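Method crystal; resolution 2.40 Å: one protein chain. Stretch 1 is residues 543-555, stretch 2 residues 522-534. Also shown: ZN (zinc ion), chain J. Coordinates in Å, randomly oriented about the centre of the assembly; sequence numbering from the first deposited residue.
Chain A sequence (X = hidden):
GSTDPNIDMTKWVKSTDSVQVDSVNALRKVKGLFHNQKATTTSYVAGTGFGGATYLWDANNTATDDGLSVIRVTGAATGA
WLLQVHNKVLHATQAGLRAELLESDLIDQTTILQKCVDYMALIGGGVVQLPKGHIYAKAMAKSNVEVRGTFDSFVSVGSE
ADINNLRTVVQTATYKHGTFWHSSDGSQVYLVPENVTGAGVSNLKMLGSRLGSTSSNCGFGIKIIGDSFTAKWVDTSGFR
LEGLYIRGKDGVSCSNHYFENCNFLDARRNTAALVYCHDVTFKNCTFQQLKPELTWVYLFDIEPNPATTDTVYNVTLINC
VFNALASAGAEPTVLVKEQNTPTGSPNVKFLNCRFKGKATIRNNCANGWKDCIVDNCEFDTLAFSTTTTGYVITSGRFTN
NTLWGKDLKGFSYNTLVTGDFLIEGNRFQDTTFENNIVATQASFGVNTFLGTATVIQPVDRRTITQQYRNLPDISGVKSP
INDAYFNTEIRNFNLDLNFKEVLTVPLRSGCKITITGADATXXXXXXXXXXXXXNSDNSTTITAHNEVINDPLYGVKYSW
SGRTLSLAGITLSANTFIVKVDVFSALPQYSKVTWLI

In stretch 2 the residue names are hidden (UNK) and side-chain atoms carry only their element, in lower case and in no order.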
# COMPACT_ATOMS: atom_id res chain seq x y z
N THR A 543 -24.27 22.31 -56.37
CA THR A 543 -24.22 20.85 -56.24
C THR A 543 -23.78 20.22 -57.56
O THR A 543 -23.81 20.84 -58.63
CB THR A 543 -25.58 20.24 -55.85
OG1 THR A 543 -26.52 20.39 -56.93
CG2 THR A 543 -26.13 20.88 -54.59
N ALA A 544 -23.34 18.96 -57.45
CA ALA A 544 -23.00 18.14 -58.61
C ALA A 544 -23.16 16.69 -58.19
O ALA A 544 -23.16 16.37 -57.00
CB ALA A 544 -21.58 18.41 -59.12
N HIS A 545 -23.26 15.81 -59.17
CA HIS A 545 -23.51 14.40 -58.90
C HIS A 545 -22.60 13.57 -59.79
O HIS A 545 -22.13 14.02 -60.83
CB HIS A 545 -24.98 14.04 -59.15
CG HIS A 545 -25.39 14.17 -60.58
ND1 HIS A 545 -26.00 15.30 -61.08
CD2 HIS A 545 -25.26 13.32 -61.63
CE1 HIS A 545 -26.23 15.14 -62.37
NE2 HIS A 545 -25.79 13.95 -62.73
N ASN A 546 -22.37 12.33 -59.35
CA ASN A 546 -21.58 11.36 -60.11
C ASN A 546 -22.16 9.98 -59.78
O ASN A 546 -21.87 9.43 -58.71
CB ASN A 546 -20.10 11.44 -59.74
CG ASN A 546 -19.26 10.35 -60.43
OD1 ASN A 546 -19.51 9.98 -61.58
ND2 ASN A 546 -18.27 9.82 -59.71
N GLU A 547 -22.98 9.45 -60.68
CA GLU A 547 -23.59 8.14 -60.50
C GLU A 547 -22.65 7.12 -61.13
O GLU A 547 -22.66 6.91 -62.34
CB GLU A 547 -24.98 8.09 -61.13
CG GLU A 547 -25.96 9.05 -60.50
CD GLU A 547 -27.36 8.92 -61.08
OE1 GLU A 547 -27.69 7.88 -61.69
OE2 GLU A 547 -28.12 9.90 -60.95
N VAL A 548 -21.84 6.48 -60.29
CA VAL A 548 -20.93 5.43 -60.75
C VAL A 548 -21.71 4.15 -61.04
O VAL A 548 -21.50 3.50 -62.07
CB VAL A 548 -19.84 5.20 -59.70
CG1 VAL A 548 -18.89 4.11 -60.15
CG2 VAL A 548 -19.09 6.49 -59.43
N ILE A 549 -22.58 3.77 -60.11
CA ILE A 549 -23.52 2.67 -60.24
C ILE A 549 -24.88 3.18 -59.79
O ILE A 549 -25.00 3.80 -58.73
CB ILE A 549 -23.09 1.46 -59.38
CG1 ILE A 549 -21.85 0.79 -59.94
CG2 ILE A 549 -24.25 0.46 -59.17
CD1 ILE A 549 -21.29 -0.26 -59.02
N ASN A 550 -25.91 2.94 -60.60
CA ASN A 550 -27.26 3.31 -60.16
C ASN A 550 -28.24 2.46 -60.98
O ASN A 550 -28.64 2.84 -62.07
CB ASN A 550 -27.54 4.78 -60.31
CG ASN A 550 -28.53 5.29 -59.27
OD1 ASN A 550 -28.88 4.58 -58.34
ND2 ASN A 550 -28.98 6.53 -59.44
N ASP A 551 -28.59 1.32 -60.43
CA ASP A 551 -29.47 0.41 -61.15
C ASP A 551 -30.81 1.10 -61.42
O ASP A 551 -31.40 1.68 -60.51
CB ASP A 551 -29.63 -0.86 -60.33
CG ASP A 551 -30.26 -1.98 -61.10
OD1 ASP A 551 -31.50 -1.94 -61.29
OD2 ASP A 551 -29.52 -2.88 -61.56
N PRO A 552 -31.30 1.08 -62.67
CA PRO A 552 -32.57 1.78 -62.96
C PRO A 552 -33.77 1.21 -62.23
O PRO A 552 -34.76 1.92 -62.06
CB PRO A 552 -32.71 1.62 -64.48
CG PRO A 552 -31.86 0.42 -64.82
CD PRO A 552 -30.71 0.45 -63.86
N LEU A 553 -33.70 -0.04 -61.78
CA LEU A 553 -34.77 -0.66 -61.02
C LEU A 553 -34.47 -0.72 -59.52
O LEU A 553 -35.39 -0.58 -58.71
CB LEU A 553 -35.06 -2.06 -61.55
CG LEU A 553 -36.24 -2.85 -60.99
CD1 LEU A 553 -37.56 -2.19 -61.31
CD2 LEU A 553 -36.24 -4.28 -61.52
N TYR A 554 -33.20 -0.88 -59.13
CA TYR A 554 -32.84 -1.08 -57.73
C TYR A 554 -31.98 0.04 -57.16
O TYR A 554 -31.44 -0.10 -56.05
CB TYR A 554 -32.10 -2.41 -57.57
CG TYR A 554 -32.89 -3.60 -58.04
CD1 TYR A 554 -34.22 -3.78 -57.65
CD2 TYR A 554 -32.32 -4.54 -58.89
CE1 TYR A 554 -34.96 -4.87 -58.08
CE2 TYR A 554 -33.04 -5.63 -59.33
CZ TYR A 554 -34.36 -5.80 -58.92
OH TYR A 554 -35.08 -6.89 -59.37
N GLY A 555 -31.85 1.16 -57.88
CA GLY A 555 -31.01 2.26 -57.46
C GLY A 555 -31.71 3.24 -56.54
O GLY A 555 -32.71 2.93 -55.89
N UNK A 522 -32.17 -11.07 -51.45
CA UNK A 522 -31.58 -11.84 -52.53
C UNK A 522 -32.08 -11.34 -53.89
O UNK A 522 -33.29 -11.15 -54.07
c UNK A 522 -31.28 -14.19 -53.41
o UNK A 522 -31.48 -13.75 -51.05
c UNK A 522 -31.93 -13.32 -52.34
N UNK A 523 -31.15 -11.10 -54.82
CA UNK A 523 -31.44 -10.73 -56.22
C UNK A 523 -32.01 -9.32 -56.40
O UNK A 523 -31.60 -8.60 -57.32
c UNK A 523 -32.40 -11.73 -56.88
c UNK A 523 -31.81 -13.12 -57.00
o UNK A 523 -30.58 -13.30 -57.05
n UNK A 523 -32.68 -14.12 -57.04
N UNK A 524 -32.99 -8.94 -55.58
CA UNK A 524 -33.72 -7.68 -55.77
C UNK A 524 -33.31 -6.61 -54.77
O UNK A 524 -34.06 -5.65 -54.54
c UNK A 524 -35.23 -7.93 -55.68
N UNK A 525 -32.14 -6.75 -54.15
CA UNK A 525 -31.69 -5.73 -53.23
C UNK A 525 -31.17 -4.51 -53.96
O UNK A 525 -31.02 -4.48 -55.18
N UNK A 526 -30.84 -3.49 -53.18
CA UNK A 526 -30.41 -2.24 -53.77
C UNK A 526 -29.03 -2.38 -54.41
O UNK A 526 -28.19 -3.14 -53.95
o UNK A 526 -29.78 -1.60 -51.55
c UNK A 526 -30.41 -1.15 -52.71
N UNK A 527 -28.84 -1.66 -55.52
CA UNK A 527 -27.54 -1.60 -56.19
C UNK A 527 -27.30 -0.16 -56.60
O UNK A 527 -27.96 0.35 -57.51
n UNK A 527 -29.79 -6.75 -56.88
c UNK A 527 -27.24 -3.99 -57.11
c UNK A 527 -27.47 -2.52 -57.41
c UNK A 527 -28.39 -6.21 -56.88
c UNK A 527 -28.54 -4.73 -57.18
N UNK A 528 -26.34 0.48 -55.94
CA UNK A 528 -26.06 1.88 -56.22
C UNK A 528 -24.71 2.23 -55.63
O UNK A 528 -24.31 1.67 -54.61
c UNK A 528 -27.14 2.80 -55.64
N UNK A 529 -24.01 3.12 -56.32
CA UNK A 529 -22.85 3.81 -55.77
C UNK A 529 -22.87 5.19 -56.41
O UNK A 529 -22.50 5.36 -57.58
c UNK A 529 -20.41 3.56 -55.18
c UNK A 529 -18.83 5.31 -54.58
c UNK A 529 -19.88 4.84 -55.37
o UNK A 529 -17.22 4.96 -52.85
c UNK A 529 -21.54 3.06 -56.04
c UNK A 529 -19.82 2.75 -54.21
c UNK A 529 -18.76 3.20 -53.43
c UNK A 529 -18.27 4.49 -53.62
N UNK A 530 -23.37 6.16 -55.65
CA UNK A 530 -23.64 7.50 -56.14
C UNK A 530 -22.87 8.48 -55.28
O UNK A 530 -22.90 8.38 -54.04
c UNK A 530 -25.43 9.26 -56.42
c UNK A 530 -25.88 6.88 -57.06
c UNK A 530 -25.15 7.80 -56.10
N UNK A 531 -22.16 9.41 -55.91
CA UNK A 531 -21.45 10.47 -55.21
C UNK A 531 -22.14 11.80 -55.49
O UNK A 531 -22.36 12.16 -56.65
o UNK A 531 -17.47 9.84 -56.72
o UNK A 531 -16.91 8.61 -54.99
c UNK A 531 -19.98 10.51 -55.62
c UNK A 531 -19.19 9.29 -55.13
c UNK A 531 -17.76 9.24 -55.66
N UNK A 532 -22.52 12.50 -54.43
CA UNK A 532 -23.09 13.83 -54.52
C UNK A 532 -22.12 14.82 -53.88
O UNK A 532 -21.53 14.53 -52.84
c UNK A 532 -25.77 12.91 -55.78
c UNK A 532 -26.85 13.22 -53.56
c UNK A 532 -25.55 12.91 -54.26
c UNK A 532 -24.46 13.90 -53.83
N UNK A 533 -22.00 16.00 -54.50
CA UNK A 533 -21.01 17.00 -54.11
C UNK A 533 -21.70 18.34 -53.87
O UNK A 533 -22.67 18.67 -54.56
c UNK A 533 -19.82 14.97 -56.41
c UNK A 533 -17.33 14.41 -55.30
c UNK A 533 -19.93 17.16 -55.19
c UNK A 533 -19.17 13.79 -56.72
c UNK A 533 -17.91 13.51 -56.16
c UNK A 533 -17.99 15.59 -54.99
c UNK A 533 -19.23 15.88 -55.54
N UNK A 534 -21.24 19.07 -52.86
CA UNK A 534 -21.79 20.38 -52.53
C UNK A 534 -20.64 21.30 -52.12
O UNK A 534 -19.74 20.88 -51.39
c UNK A 534 -23.58 21.61 -51.27
c UNK A 534 -23.76 19.17 -51.59
c UNK A 534 -22.82 20.31 -51.38
ZN ZN J . -25.81 12.56 -64.49
O HOH W 1 -33.61 -9.75 -59.56

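Position 522 has three side-chain atoms, a carbon carrying one oxygen and one carbon, and touches nothing on stretch 1: Thr522. At 523, two carbons in line end in one oxygen and one nitrogen, an amide whose end leads away; a water lies 3.2 Å from the backbone O of 523, to which it donates a weak hydrogen bond, and 3.2 Å from Tyr554 OH. This is Asn523. Position 524 has a single carbon. Its CA lies over one face of the Tyr554 ring, 4.0 Å from the centroid, a CH-pi contact, while its CB sits 3.9 Å from Tyr554 CE1: Ala524.

Position 525 has no side-chain atom, and its O lies 3.3 Å from Tyr554 CB: Gly525. Position 526, one carbon then one oxygen, makes a CA-H...O contact from its CA to Tyr554 O at 3.3 Å: Ser526. Position 527 has four carbons in a row ending in nitrogen; the chain runs back beside the Tyr554 ring, its end nitrogen 3.9 Å from Tyr554 CD2. It is Lys527, and NZ hydrogen-bonds Gly525 O at 3.1 Å, tying the loop to itself.

The strand begins at 528, a lone carbon 3.7 Å from Asn550 OD1: Ala528. Position 529, a carbon followed by a six-carbon ring bearing oxygen, has its CB 4.0 Å from Ile549 CB: Tyr529. Position 530 is a carbon carrying two carbons, one of them 4.1 Å from Glu547 CG: Val530. Position 531 has three carbons, the third carrying two oxygens, one of which accepts a hydrogen bond from Asn546 ND2 at 3.1 Å: Glu531, through OE1. Position 532 has four carbons forked at the second, an end carbon reaching His545 CB at 3.6 Å: Leu532. At 533 the six-carbon ring lacks oxygen and turns its edge to Asn546 CB, 3.9 Å from the nearest ring carbon: Phe533. Position 534, again a carbon carrying two carbons, comes within 4.2 Å of Thr543 CG2 through one of them: Val534.

The contact is an antiparallel ladder. Backbone bonds such as Phe533 N to Ala544 O (2.8 Å) fix the register, so side chains alternate and cross-strand partners share a face: polar Asn546–Glu531 beside apolar Ile549–Tyr529. On the other, His545 packs on Leu532 yet sends NE2 to zinc at 2.2 Å. A bulge absorbs one extra residue between Glu547 and Ile549, one carbonyl serving two donors: Tyr529 O accepts from Ile549 N (3.0 Å) and weakly from Val548 N (3.0 Å). Beyond it, Asp551 N to Lys527 O (3.1 Å) and Lys527 N to Tyr554 O (3.1 Å) extend pairing into the loop, where Tyr554, with the largest covered area, closes the contact.

Stretch 2 (522-534) TNAGSKAYVELFV
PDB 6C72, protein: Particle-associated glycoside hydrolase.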